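Local coordinates for protein diaminopropionate ammonia-lyase (PDB 4D9I) that cleaves both L- and D-2,3-diaminopropionate to pyruvate and ammonia, using pyridoxal 5'-phosphate as cofactor in a homodimer, at residues 6-11 / 347-352; 120-125 / 375-380; 322-327 / 332-337; 382-387 / 391-396. One frame throughout, in Å; residues are numbered along the deposited sequence.

In the fold
Contact 2 lies at the active site; it includes D120, the probable proton acceptor for the L-substrate, and N122, which bonds the cofactor. The centre of contact 1 is about 24 Å from that of contact 2. Contact 3 joins the two regions. Its S336 OG lies 2.6 Å from S375 OG of contact 2, probably hydrogen-bonded, and its V323 CG2 packs at 4.1 Å on A348 CB of contact 1. Contacts 3 and 4 have centres about 13 Å apart, and both touch the second subunit. D379 CB of contact 2 meets Y385 CG of contact 4 at 3.5 Å. The H384 side chain of contact 4 is about 12 Å from that of D120.

Contact 1. Residues 6-11 / 347-352; sequences LKIDIA and LAAVHY
The rings of H351 and Y352 stand clear of the touch between I8 and A349. One face of the Y352 ring carries H351 CD2, 3.4 Å above its centre, and Y352 CE2 sits at the H351 edge. H351 also stacks on F57, and the Y352 ring meets that of F4. The contact itself is aliphatic. I8 reaches across with CD1 and meets A349 CB at 3.5 Å, closer than usual for two carbons. I8 CD1 also lies 4.0 Å from V350 CG2, so one methyl fits against two neighbouring helix residues. CG1 of I8 stands opposite the carbonyl carbon (chi1 -52°), and this sends CD1 to the helix. L6 adds a looser touch, with CD1 4.3 Å from A349 CB. A water links the backbones: it accepts from L6 N at 3.0 Å and donates to A349 O at 2.7 Å. Beyond the contact, I8 rests on I310 and L6 on helix 315-325. Strand 8-12 pairs antiparallel with strand 308-312 at the edge of the mixed sheet. The contact thus sets helix 338-352 against that edge strand, a sheet-and-helix layer of the alpha/beta fold of type II pyridoxal-phosphate enzymes.

Contact 2. Residues 120-125 / 375-380; sequences DGNHGR and STEGDT
Hydrogen bonding comes first: a single bond joins N122 to E377. N122 ND2 donates to E377 OE1 at 3.0 Å, nearly straight at 166°. The acceptor lies in the amide plane of N122, but the N-H meets the carboxylate from above its plane. The two planes are 77° apart. A second donor grips the same oxygen: T380 OG1 reaches E377 OE1 at 2.7 Å from the opposite face. OE1 is therefore held between an amide and a hydroxyl. E377 CG lies between the backbone N and the carbonyl carbon (chi1 60°), and the chain then runs out extended to place OE1 there. T380 OG1 is also bonded to R150 NH2, a second-shell tie that fixes the hydroxyl.

Van der Waals contact is slight. T380 CG2 touches N122 OD1 at 3.6 Å, and the two side chains cross at about a right angle. G121, at the N-cap position, precedes N122, the first residue of helix 122-133.

Bonds to bound molecules form a third group. N122 ND2 is also hydrogen-bonded to O3 of the cofactor on modified residue 77. D120 OD1 is hydrogen-bonded to a bound Tris molecule, probably from the crystallisation liquor; D120 is the inferred proton acceptor for the L-substrate. An asparagine at the pyridoxal hydroxyl, held here by E377, is characteristic of the fold type II cofactor site.

Contact 3. Residues 322-327 / 332-337; sequences RVLGNP and PRIISG
L324 and I334 meet first through their backbones. I334 N donates to L324 O at 2.9 Å and 166°, coming in from above the carbonyl plane. A water donates to the same L324 O at 2.8 Å and to P332 O at 2.9 Å. One carbonyl near the helix end thus takes two donors. The L324 side chain forks over the strand-like segment. L324 CD1 presses on S336 CB at 3.5 Å, which is tight, and L324 CD2 reaches I334 CD1 at 4.1 Å. CG of L324 points opposite the carbonyl carbon (chi1 -70°); this directs the branch toward I334 and S336. G325 brings its CA to 3.4 Å from I334 O, a CA-H...O contact. Further along, the ring of P327 lies obliquely on the base of R333, with P327 CG 3.6 Å from R333 CA.

The segments are the end of helix 315-325 and the loop leading to helix 338-352 in this fold type II enzyme; the loop lies at the dimer interface. The guanidinium of R333 has G325 O at its edge. Its NH2 bonds N326 OD1 of the second subunit, and N326 OD1 receives R333 NH2 of that subunit in return. I334 packs on V64 of strand 61-66 and C48 of strand 47-49, while L324 is backed by A341 and L344 of the next helix.

Contact 4. Residues 382-387 / 391-396; sequences VKHYRE and EGKHAV
The ammonium of K393 is shared between a histidine nitrogen and a carboxylate. K393 NZ donates to H384 ND1 at 2.8 Å, tilted 23° from the ring plane, and to E387 OE1 at 2.7 Å on the anti side. The setting is the C-terminal end of helix 382-389, where G392, with positive phi, is the first residue to leave helical angles. A pi-type turn marks this end: E391 N bonds R386 O, five residues earlier, at 3.3 Å. E387 O accepts from K393 N at 3.0 Å and takes a weak bond from E391 N.

The K393 chain leaves extended and bends at chi3 (80°), and this swings NZ into the gap between the two acceptors. E387 also takes K383 NZ on its other oxygen, OE2, on the syn side. K383, E387 and K393 therefore form a salt-bridge network that holds the carboxylate from two sides.

E387 and E391 lie side by side and point the same way. E391 OE2 sits 3.4 Å from E387 CG. S2 of the second subunit bonds both, with its N to E387 OE2 and its OG to E391 OE1. R386 bonds P327 O of that subunit. The H384 and H394 rings meet rim to rim with planes 55° apart, and H384 CE1 lies 3.9 Å from H394 CD2.

Contact 1. Residues 6-11 / 347-352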
loop_
_atom_site.group_PDB
_atom_site.type_symbol
_atom_site.label_atom_id
_atom_site.label_comp_id
_atom_site.label_asym_id
_atom_site.label_seq_id
_atom_site.Cartn_x
_atom_site.Cartn_y
_atom_site.Cartn_z
ATOM N N LEU B 6 -3.238 -2.129 20.386
ATOM C CA LEU B 6 -4.134 -1.010 20.114
ATOM C C LEU B 6 -5.394 -1.235 20.911
ATOM O O LEU B 6 -5.879 -2.370 21.025
ATOM C CB LEU B 6 -4.438 -0.868 18.621
ATOM C CG LEU B 6 -3.206 -0.580 17.738
ATOM C CD1 LEU B 6 -3.628 -0.440 16.286
ATOM C CD2 LEU B 6 -2.466 0.677 18.188
ATOM N N LYS B 7 -5.908 -0.150 21.474
ATOM C CA LYS B 7 -7.100 -0.216 22.292
ATOM C C LYS B 7 -8.250 -0.801 21.466
ATOM O O LYS B 7 -8.670 -0.211 20.474
ATOM C CB LYS B 7 -7.440 1.178 22.822
ATOM C CG LYS B 7 -8.717 1.235 23.636
ATOM C CD LYS B 7 -9.253 2.656 23.686
ATOM C CE LYS B 7 -10.537 2.699 24.487
ATOM N NZ LYS B 7 -10.902 4.072 24.953
ATOM N N ILE B 8 -8.709 -1.997 21.842
ATOM C CA ILE B 8 -9.936 -2.572 21.268
ATOM C C ILE B 8 -10.832 -3.072 22.394
ATOM O O ILE B 8 -10.679 -4.212 22.856
ATOM C CB ILE B 8 -9.685 -3.787 20.348
ATOM C CG1 ILE B 8 -8.652 -3.502 19.263
ATOM C CG2 ILE B 8 -10.996 -4.235 19.700
ATOM C CD1 ILE B 8 -7.971 -4.775 18.796
ATOM N N ASP B 9 -11.753 -2.237 22.847
ATOM C CA ASP B 9 -12.676 -2.650 23.892
ATOM C C ASP B 9 -13.892 -3.291 23.248
ATOM O O ASP B 9 -14.512 -2.692 22.363
ATOM C CB ASP B 9 -13.087 -1.453 24.753
ATOM C CG ASP B 9 -11.938 -0.927 25.612
ATOM O OD1 ASP B 9 -11.050 -1.710 25.977
ATOM O OD2 ASP B 9 -11.931 0.276 25.936
ATOM N N ILE B 10 -14.198 -4.515 23.681
ATOM C CA ILE B 10 -15.339 -5.278 23.176
ATOM C C ILE B 10 -16.361 -5.439 24.274
ATOM O O ILE B 10 -16.030 -5.934 25.362
ATOM C CB ILE B 10 -14.936 -6.695 22.705
ATOM C CG1 ILE B 10 -13.838 -6.630 21.645
ATOM C CG2 ILE B 10 -16.161 -7.440 22.178
ATOM C CD1 ILE B 10 -12.949 -7.862 21.600
ATOM N N ALA B 11 -17.597 -5.020 24.000
ATOM C CA ALA B 11 -18.692 -5.214 24.940
ATOM C C ALA B 11 -19.785 -6.033 24.277
ATOM O O ALA B 11 -20.284 -5.661 23.206
ATOM C CB ALA B 11 -19.236 -3.877 25.418
ATOM N N LEU B 347 -9.788 -6.195 12.666
ATOM C CA LEU B 347 -9.280 -7.550 12.443
ATOM C C LEU B 347 -7.759 -7.564 12.450
ATOM O O LEU B 347 -7.132 -8.485 12.994
ATOM C CB LEU B 347 -9.796 -8.127 11.120
ATOM C CG LEU B 347 -11.306 -8.291 10.946
ATOM C CD1 LEU B 347 -11.610 -8.953 9.607
ATOM C CD2 LEU B 347 -11.851 -9.133 12.074
ATOM N N ALA B 348 -7.159 -6.546 11.849
ATOM C CA ALA B 348 -5.699 -6.461 11.784
ATOM C C ALA B 348 -5.118 -6.193 13.187
ATOM O O ALA B 348 -4.089 -6.779 13.547
ATOM C CB ALA B 348 -5.273 -5.370 10.812
ATOM N N ALA B 349 -5.784 -5.328 13.968
ATOM C CA ALA B 349 -5.338 -5.011 15.327
ATOM C C ALA B 349 -5.401 -6.243 16.223
ATOM O O ALA B 349 -4.554 -6.433 17.100
ATOM C CB ALA B 349 -6.184 -3.887 15.925
ATOM N N VAL B 350 -6.437 -7.048 16.022
ATOM C CA VAL B 350 -6.611 -8.294 16.770
ATOM C C VAL B 350 -5.460 -9.238 16.412
ATOM O O VAL B 350 -4.846 -9.838 17.287
ATOM C CB VAL B 350 -7.961 -8.960 16.431
ATOM C CG1 VAL B 350 -7.963 -10.437 16.842
ATOM C CG2 VAL B 350 -9.130 -8.203 17.080
ATOM N N HIS B 351 -5.184 -9.354 15.116
ATOM C CA HIS B 351 -4.169 -10.281 14.649
ATOM C C HIS B 351 -2.827 -10.044 15.304
ATOM O O HIS B 351 -2.180 -10.977 15.733
ATOM C CB HIS B 351 -4.028 -10.220 13.137
ATOM C CG HIS B 351 -2.871 -11.031 12.625
ATOM N ND1 HIS B 351 -2.864 -12.376 12.662
ATOM C CD2 HIS B 351 -1.652 -10.642 12.080
ATOM C CE1 HIS B 351 -1.682 -12.832 12.183
ATOM N NE2 HIS B 351 -0.947 -11.774 11.814
ATOM N N TYR B 352 -2.417 -8.783 15.406
ATOM C CA TYR B 352 -1.093 -8.468 15.934
ATOM C C TYR B 352 -1.020 -8.270 17.452
ATOM O O TYR B 352 0.072 -8.151 18.011
ATOM C CB TYR B 352 -0.535 -7.249 15.206
ATOM C CG TYR B 352 -0.161 -7.518 13.762
ATOM C CD1 TYR B 352 0.971 -8.287 13.454
ATOM C CD2 TYR B 352 -0.918 -6.996 12.702
ATOM C CE1 TYR B 352 1.345 -8.528 12.143
ATOM C CE2 TYR B 352 -0.549 -7.239 11.364
ATOM C CZ TYR B 352 0.588 -8.004 11.103
ATOM O OH TYR B 352 0.993 -8.269 9.809
HETATM O O HOH W 1 -3.352 -4.504 18.638
#

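Contact 2. Residues 120-125 / 375-380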
loop_
_atom_site.group_PDB
_atom_site.type_symbol
_atom_site.label_atom_id
_atom_site.label_comp_id
_atom_site.label_asym_id
_atom_site.label_seq_id
_atom_site.Cartn_x
_atom_site.Cartn_y
_atom_site.Cartn_z
ATOM N N ASP B 120 -20.099 16.205 7.140
ATOM C CA ASP B 120 -18.652 16.316 7.302
ATOM C C ASP B 120 -17.974 15.746 6.057
ATOM O O ASP B 120 -16.754 15.600 6.013
ATOM C CB ASP B 120 -18.190 15.632 8.592
ATOM C CG ASP B 120 -18.499 14.148 8.605
ATOM O OD1 ASP B 120 -18.220 13.490 9.634
ATOM O OD2 ASP B 120 -19.022 13.642 7.583
ATOM N N GLY B 121 -18.773 15.427 5.039
ATOM C CA GLY B 121 -18.218 14.873 3.817
ATOM C C GLY B 121 -19.173 14.180 2.874
ATOM O O GLY B 121 -19.685 14.808 1.946
ATOM N N ASN B 122 -19.417 12.893 3.106
ATOM C CA ASN B 122 -20.121 12.044 2.132
ATOM C C ASN B 122 -21.624 12.263 1.993
ATOM O O ASN B 122 -22.169 12.281 0.882
ATOM C CB ASN B 122 -19.839 10.574 2.431
ATOM C CG ASN B 122 -18.368 10.251 2.327
ATOM O OD1 ASN B 122 -17.677 10.783 1.460
ATOM N ND2 ASN B 122 -17.889 9.385 3.197
ATOM N N HIS B 123 -22.295 12.418 3.122
ATOM C CA HIS B 123 -23.738 12.562 3.091
ATOM C C HIS B 123 -24.182 13.748 2.272
ATOM O O HIS B 123 -25.091 13.628 1.432
ATOM C CB HIS B 123 -24.300 12.660 4.496
ATOM C CG HIS B 123 -25.742 13.117 4.525
ATOM N ND1 HIS B 123 -26.738 12.411 3.936
ATOM C CD2 HIS B 123 -26.330 14.270 5.061
ATOM C CE1 HIS B 123 -27.904 13.086 4.092
ATOM N NE2 HIS B 123 -27.649 14.221 4.781
ATOM N N GLY B 124 -23.563 14.899 2.534
ATOM C CA GLY B 124 -23.887 16.160 1.849
ATOM C C GLY B 124 -23.514 16.107 0.383
ATOM O O GLY B 124 -24.171 16.730 -0.448
ATOM N N ARG B 125 -22.471 15.334 0.068
ATOM C CA ARG B 125 -22.069 15.100 -1.305
ATOM C C ARG B 125 -23.129 14.310 -2.053
ATOM O O ARG B 125 -23.448 14.631 -3.199
ATOM C CB ARG B 125 -20.733 14.342 -1.354
ATOM C CG ARG B 125 -20.175 14.197 -2.752
ATOM C CD ARG B 125 -18.689 13.875 -2.710
ATOM N NE ARG B 125 -18.175 13.517 -4.028
ATOM C CZ ARG B 125 -16.949 13.044 -4.242
ATOM N NH1 ARG B 125 -16.098 12.901 -3.226
ATOM N NH2 ARG B 125 -16.569 12.729 -5.475
ATOM N N SER B 375 -16.256 -1.393 3.329
ATOM C CA SER B 375 -15.431 -0.225 3.106
ATOM C C SER B 375 -16.338 0.868 2.588
ATOM O O SER B 375 -16.698 0.909 1.402
ATOM C CB SER B 375 -14.303 -0.493 2.110
ATOM O OG SER B 375 -13.430 0.613 2.128
ATOM N N THR B 376 -16.718 1.761 3.490
ATOM C CA THR B 376 -17.780 2.747 3.194
ATOM C C THR B 376 -17.328 3.898 2.308
ATOM O O THR B 376 -18.166 4.577 1.701
ATOM C CB THR B 376 -18.341 3.327 4.501
ATOM O OG1 THR B 376 -17.230 3.659 5.348
ATOM C CG2 THR B 376 -19.239 2.306 5.189
ATOM N N GLU B 377 -16.015 4.137 2.224
ATOM C CA GLU B 377 -15.509 5.203 1.360
ATOM C C GLU B 377 -14.103 4.905 0.887
ATOM O O GLU B 377 -13.371 4.173 1.557
ATOM C CB GLU B 377 -15.511 6.566 2.089
ATOM C CG GLU B 377 -14.642 6.593 3.351
ATOM C CD GLU B 377 -14.319 8.008 3.849
ATOM O OE1 GLU B 377 -14.930 9.015 3.388
ATOM O OE2 GLU B 377 -13.439 8.107 4.737
ATOM N N GLY B 378 -13.727 5.489 -0.252
ATOM C CA GLY B 378 -12.336 5.487 -0.684
ATOM C C GLY B 378 -11.610 6.699 -0.120
ATOM O O GLY B 378 -11.973 7.216 0.951
ATOM N N ASP B 379 -10.619 7.175 -0.870
ATOM C CA ASP B 379 -9.791 8.299 -0.466
ATOM C C ASP B 379 -10.488 9.639 -0.723
ATOM O O ASP B 379 -10.075 10.432 -1.582
ATOM C CB ASP B 379 -8.425 8.235 -1.175
ATOM C CG ASP B 379 -8.551 8.114 -2.684
ATOM O OD1 ASP B 379 -9.664 7.833 -3.183
ATOM O OD2 ASP B 379 -7.535 8.283 -3.381
ATOM N N THR B 380 -11.546 9.897 0.038
ATOM C CA THR B 380 -12.299 11.116 -0.127
ATOM C C THR B 380 -11.482 12.354 0.270
ATOM O O THR B 380 -11.795 13.449 -0.156
ATOM C CB THR B 380 -13.629 11.032 0.642
ATOM O OG1 THR B 380 -13.358 10.707 2.005
ATOM C CG2 THR B 380 -14.517 9.948 0.030
#

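Contact 3. Residues 322-327 / 332-337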
loop_
_atom_site.group_PDB
_atom_site.type_symbol
_atom_site.label_atom_id
_atom_site.label_comp_id
_atom_site.label_asym_id
_atom_site.label_seq_id
_atom_site.Cartn_x
_atom_site.Cartn_y
_atom_site.Cartn_z
ATOM N N ARG B 322 -4.010 1.116 5.486
ATOM C CA ARG B 322 -2.753 0.594 4.927
ATOM C C ARG B 322 -2.854 -0.861 4.485
ATOM O O ARG B 322 -2.269 -1.252 3.449
ATOM C CB ARG B 322 -1.617 0.739 5.934
ATOM C CG ARG B 322 -1.260 2.196 6.227
ATOM C CD ARG B 322 -0.068 2.293 7.157
ATOM N NE ARG B 322 -0.091 3.590 7.800
ATOM C CZ ARG B 322 -0.386 3.783 9.070
ATOM N NH1 ARG B 322 -0.652 2.751 9.866
ATOM N NH2 ARG B 322 -0.376 5.002 9.532
ATOM N N VAL B 323 -3.543 -1.660 5.290
ATOM C CA VAL B 323 -3.660 -3.122 5.035
ATOM C C VAL B 323 -4.493 -3.338 3.759
ATOM O O VAL B 323 -4.140 -4.156 2.909
ATOM C CB VAL B 323 -4.326 -3.857 6.227
ATOM C CG1 VAL B 323 -4.698 -5.311 5.873
ATOM C CG2 VAL B 323 -3.440 -3.810 7.478
ATOM N N LEU B 324 -5.592 -2.580 3.630
ATOM C CA LEU B 324 -6.417 -2.614 2.419
ATOM C C LEU B 324 -5.709 -2.069 1.174
ATOM O O LEU B 324 -5.889 -2.615 0.084
ATOM C CB LEU B 324 -7.744 -1.842 2.630
ATOM C CG LEU B 324 -8.739 -2.508 3.565
ATOM C CD1 LEU B 324 -9.893 -1.557 3.950
ATOM C CD2 LEU B 324 -9.289 -3.769 2.943
ATOM N N GLY B 325 -4.907 -1.018 1.343
ATOM C CA GLY B 325 -4.260 -0.342 0.229
ATOM C C GLY B 325 -2.988 -1.033 -0.253
ATOM O O GLY B 325 -2.506 -0.741 -1.355
ATOM N N ASN B 326 -2.423 -1.921 0.566
ATOM C CA ASN B 326 -1.254 -2.684 0.146
ATOM C C ASN B 326 -1.458 -4.107 0.621
ATOM O O ASN B 326 -0.958 -4.502 1.669
ATOM C CB ASN B 326 0.060 -2.060 0.670
ATOM C CG ASN B 326 1.303 -2.819 0.216
ATOM O OD1 ASN B 326 1.219 -3.913 -0.376
ATOM N ND2 ASN B 326 2.474 -2.275 0.548
ATOM N N PRO B 327 -2.220 -4.876 -0.166
ATOM C CA PRO B 327 -2.733 -6.150 0.299
ATOM C C PRO B 327 -1.654 -7.214 0.508
ATOM O O PRO B 327 -0.497 -7.088 0.049
ATOM C CB PRO B 327 -3.734 -6.566 -0.794
ATOM C CG PRO B 327 -3.359 -5.763 -1.996
ATOM C CD PRO B 327 -2.801 -4.467 -1.466
ATOM N N PRO B 332 -6.715 -8.747 -3.839
ATOM C CA PRO B 332 -6.949 -7.465 -4.536
ATOM C C PRO B 332 -6.750 -6.271 -3.588
ATOM O O PRO B 332 -6.966 -6.399 -2.380
ATOM C CB PRO B 332 -8.435 -7.560 -4.963
ATOM C CG PRO B 332 -9.039 -8.467 -3.928
ATOM C CD PRO B 332 -7.970 -9.500 -3.642
ATOM N N ARG B 333 -6.333 -5.133 -4.152
ATOM C CA ARG B 333 -6.060 -3.901 -3.418
ATOM C C ARG B 333 -7.329 -3.040 -3.356
ATOM O O ARG B 333 -8.066 -3.006 -4.323
ATOM C CB ARG B 333 -4.974 -3.130 -4.174
ATOM C CG ARG B 333 -4.697 -1.723 -3.665
ATOM C CD ARG B 333 -3.313 -1.290 -4.121
ATOM N NE ARG B 333 -3.154 0.161 -4.075
ATOM C CZ ARG B 333 -3.255 0.933 -5.154
ATOM N NH1 ARG B 333 -3.448 0.369 -6.346
ATOM N NH2 ARG B 333 -3.083 2.241 -5.080
ATOM N N ILE B 334 -7.547 -2.343 -2.237
ATOM C CA ILE B 334 -8.754 -1.537 -2.009
ATOM C C ILE B 334 -8.339 -0.173 -1.438
ATOM O O ILE B 334 -7.541 -0.092 -0.493
ATOM C CB ILE B 334 -9.739 -2.256 -1.034
ATOM C CG1 ILE B 334 -10.256 -3.577 -1.651
ATOM C CG2 ILE B 334 -10.871 -1.328 -0.627
ATOM C CD1 ILE B 334 -10.986 -4.508 -0.691
ATOM N N ILE B 335 -8.860 0.903 -2.032
ATOM C CA ILE B 335 -8.572 2.264 -1.575
ATOM C C ILE B 335 -9.698 2.588 -0.589
ATOM O O ILE B 335 -10.872 2.663 -0.977
ATOM C CB ILE B 335 -8.563 3.285 -2.738
ATOM C CG1 ILE B 335 -7.565 2.878 -3.853
ATOM C CG2 ILE B 335 -8.286 4.687 -2.221
ATOM C CD1 ILE B 335 -6.168 2.546 -3.379
ATOM N N SER B 336 -9.334 2.737 0.682
ATOM C CA SER B 336 -10.305 2.876 1.762
ATOM C C SER B 336 -9.906 4.043 2.667
ATOM O O SER B 336 -8.780 4.074 3.192
ATOM C CB SER B 336 -10.351 1.580 2.586
ATOM O OG SER B 336 -11.465 1.553 3.477
ATOM N N GLY B 337 -10.853 4.960 2.882
ATOM C CA GLY B 337 -10.626 6.142 3.716
ATOM C C GLY B 337 -10.603 5.777 5.186
ATOM O O GLY B 337 -10.875 4.642 5.548
HETATM O O HOH W 2 -7.187 -5.126 0.183
#

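Contact 4. Residues 382-387 / 391-396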
loop_
_atom_site.group_PDB
_atom_site.type_symbol
_atom_site.label_atom_id
_atom_site.label_comp_id
_atom_site.label_asym_id
_atom_site.label_seq_id
_atom_site.Cartn_x
_atom_site.Cartn_y
_atom_site.Cartn_z
ATOM N N VAL B 382 -7.646 13.001 -0.228
ATOM C CA VAL B 382 -6.432 12.381 -0.784
ATOM C C VAL B 382 -5.161 12.756 -0.012
ATOM O O VAL B 382 -4.203 11.964 0.048
ATOM C CB VAL B 382 -6.266 12.616 -2.306
ATOM C CG1 VAL B 382 -7.459 12.068 -3.072
ATOM C CG2 VAL B 382 -6.057 14.086 -2.618
ATOM N N LYS B 383 -5.167 13.965 0.566
ATOM C CA LYS B 383 -4.066 14.474 1.381
ATOM C C LYS B 383 -3.868 13.557 2.581
ATOM O O LYS B 383 -2.788 13.021 2.792
ATOM C CB LYS B 383 -4.387 15.896 1.863
ATOM C CG LYS B 383 -3.191 16.709 2.318
ATOM C CD LYS B 383 -3.592 18.180 2.417
ATOM C CE LYS B 383 -2.471 19.044 2.971
ATOM N NZ LYS B 383 -1.923 18.466 4.235
ATOM N N HIS B 384 -4.941 13.367 3.347
ATOM C CA HIS B 384 -4.940 12.491 4.522
ATOM C C HIS B 384 -4.649 11.047 4.160
ATOM O O HIS B 384 -3.897 10.330 4.867
ATOM C CB HIS B 384 -6.289 12.653 5.241
ATOM C CG HIS B 384 -6.467 11.751 6.429
ATOM N ND1 HIS B 384 -5.843 11.966 7.602
ATOM C CD2 HIS B 384 -7.222 10.591 6.586
ATOM C CE1 HIS B 384 -6.178 10.996 8.472
ATOM N NE2 HIS B 384 -7.028 10.151 7.847
ATOM N N TYR B 385 -5.269 10.583 3.075
ATOM C CA TYR B 385 -5.097 9.193 2.650
ATOM C C TYR B 385 -3.603 8.906 2.431
ATOM O O TYR B 385 -3.063 7.928 2.950
ATOM C CB TYR B 385 -5.876 8.893 1.364
ATOM C CG TYR B 385 -5.720 7.435 0.961
ATOM C CD1 TYR B 385 -6.443 6.443 1.614
ATOM C CD2 TYR B 385 -4.809 7.057 -0.028
ATOM C CE1 TYR B 385 -6.289 5.095 1.289
ATOM C CE2 TYR B 385 -4.647 5.720 -0.370
ATOM C CZ TYR B 385 -5.367 4.756 0.283
ATOM O OH TYR B 385 -5.208 3.459 -0.065
ATOM N N ARG B 386 -2.944 9.791 1.686
ATOM C CA ARG B 386 -1.536 9.581 1.344
ATOM C C ARG B 386 -0.615 9.813 2.547
ATOM O O ARG B 386 0.403 9.112 2.705
ATOM C CB ARG B 386 -1.129 10.430 0.134
ATOM C CG ARG B 386 -1.790 9.988 -1.173
ATOM C CD ARG B 386 -1.611 8.496 -1.433
ATOM N NE ARG B 386 -2.490 8.022 -2.504
ATOM C CZ ARG B 386 -2.375 6.838 -3.105
ATOM N NH1 ARG B 386 -1.408 5.990 -2.748
ATOM N NH2 ARG B 386 -3.240 6.498 -4.059
ATOM N N GLU B 387 -0.975 10.765 3.409
ATOM C CA GLU B 387 -0.257 10.930 4.678
ATOM C C GLU B 387 -0.268 9.633 5.513
ATOM O O GLU B 387 0.757 9.240 6.094
ATOM C CB GLU B 387 -0.802 12.143 5.467
ATOM C CG GLU B 387 -0.293 13.455 4.914
ATOM C CD GLU B 387 -1.100 14.680 5.340
ATOM O OE1 GLU B 387 -2.133 14.554 6.025
ATOM O OE2 GLU B 387 -0.694 15.781 4.963
ATOM N N GLU B 391 3.152 8.345 4.285
ATOM C CA GLU B 391 3.976 9.035 5.296
ATOM C C GLU B 391 3.996 8.263 6.612
ATOM O O GLU B 391 4.840 8.497 7.476
ATOM C CB GLU B 391 3.496 10.481 5.508
ATOM C CG GLU B 391 3.607 11.342 4.259
ATOM C CD GLU B 391 3.161 12.779 4.452
ATOM O OE1 GLU B 391 3.202 13.301 5.587
ATOM O OE2 GLU B 391 2.808 13.412 3.444
ATOM N N GLY B 392 3.064 7.331 6.751
ATOM C CA GLY B 392 2.921 6.575 7.989
ATOM C C GLY B 392 2.338 7.397 9.135
ATOM O O GLY B 392 2.501 7.039 10.294
ATOM N N LYS B 393 1.684 8.513 8.811
ATOM C CA LYS B 393 0.852 9.234 9.791
ATOM C C LYS B 393 -0.077 8.272 10.556
ATOM O O LYS B 393 -0.629 7.320 9.975
ATOM C CB LYS B 393 0.020 10.330 9.103
ATOM C CG LYS B 393 -0.626 11.315 10.073
ATOM C CD LYS B 393 -1.289 12.501 9.366
ATOM C CE LYS B 393 -2.666 12.120 8.819
ATOM N NZ LYS B 393 -3.335 13.228 8.069
ATOM N N HIS B 394 -0.243 8.523 11.856
ATOM C CA HIS B 394 -1.081 7.682 12.734
ATOM C C HIS B 394 -0.550 6.271 12.746
ATOM O O HIS B 394 -1.299 5.289 12.616
ATOM C CB HIS B 394 -2.579 7.731 12.357
ATOM C CG HIS B 394 -3.189 9.126 12.396
ATOM N ND1 HIS B 394 -2.890 10.032 13.354
ATOM C CD2 HIS B 394 -4.126 9.744 11.553
ATOM C CE1 HIS B 394 -3.577 11.176 13.128
ATOM N NE2 HIS B 394 -4.335 10.998 12.029
ATOM N N ALA B 395 0.768 6.165 12.893
ATOM C CA ALA B 395 1.438 4.877 12.946
ATOM C C ALA B 395 1.027 4.121 14.195
ATOM O O ALA B 395 0.503 4.702 15.149
ATOM C CB ALA B 395 2.952 5.042 12.902
ATOM N N VAL B 396 1.260 2.814 14.166
ATOM C CA VAL B 396 1.052 1.947 15.311
ATOM C C VAL B 396 1.933 2.364 16.486
ATOM O O VAL B 396 1.429 2.577 17.589
ATOM C CB VAL B 396 1.324 0.479 14.927
ATOM C CG1 VAL B 396 1.816 -0.322 16.126
ATOM C CG2 VAL B 396 0.076 -0.129 14.307
#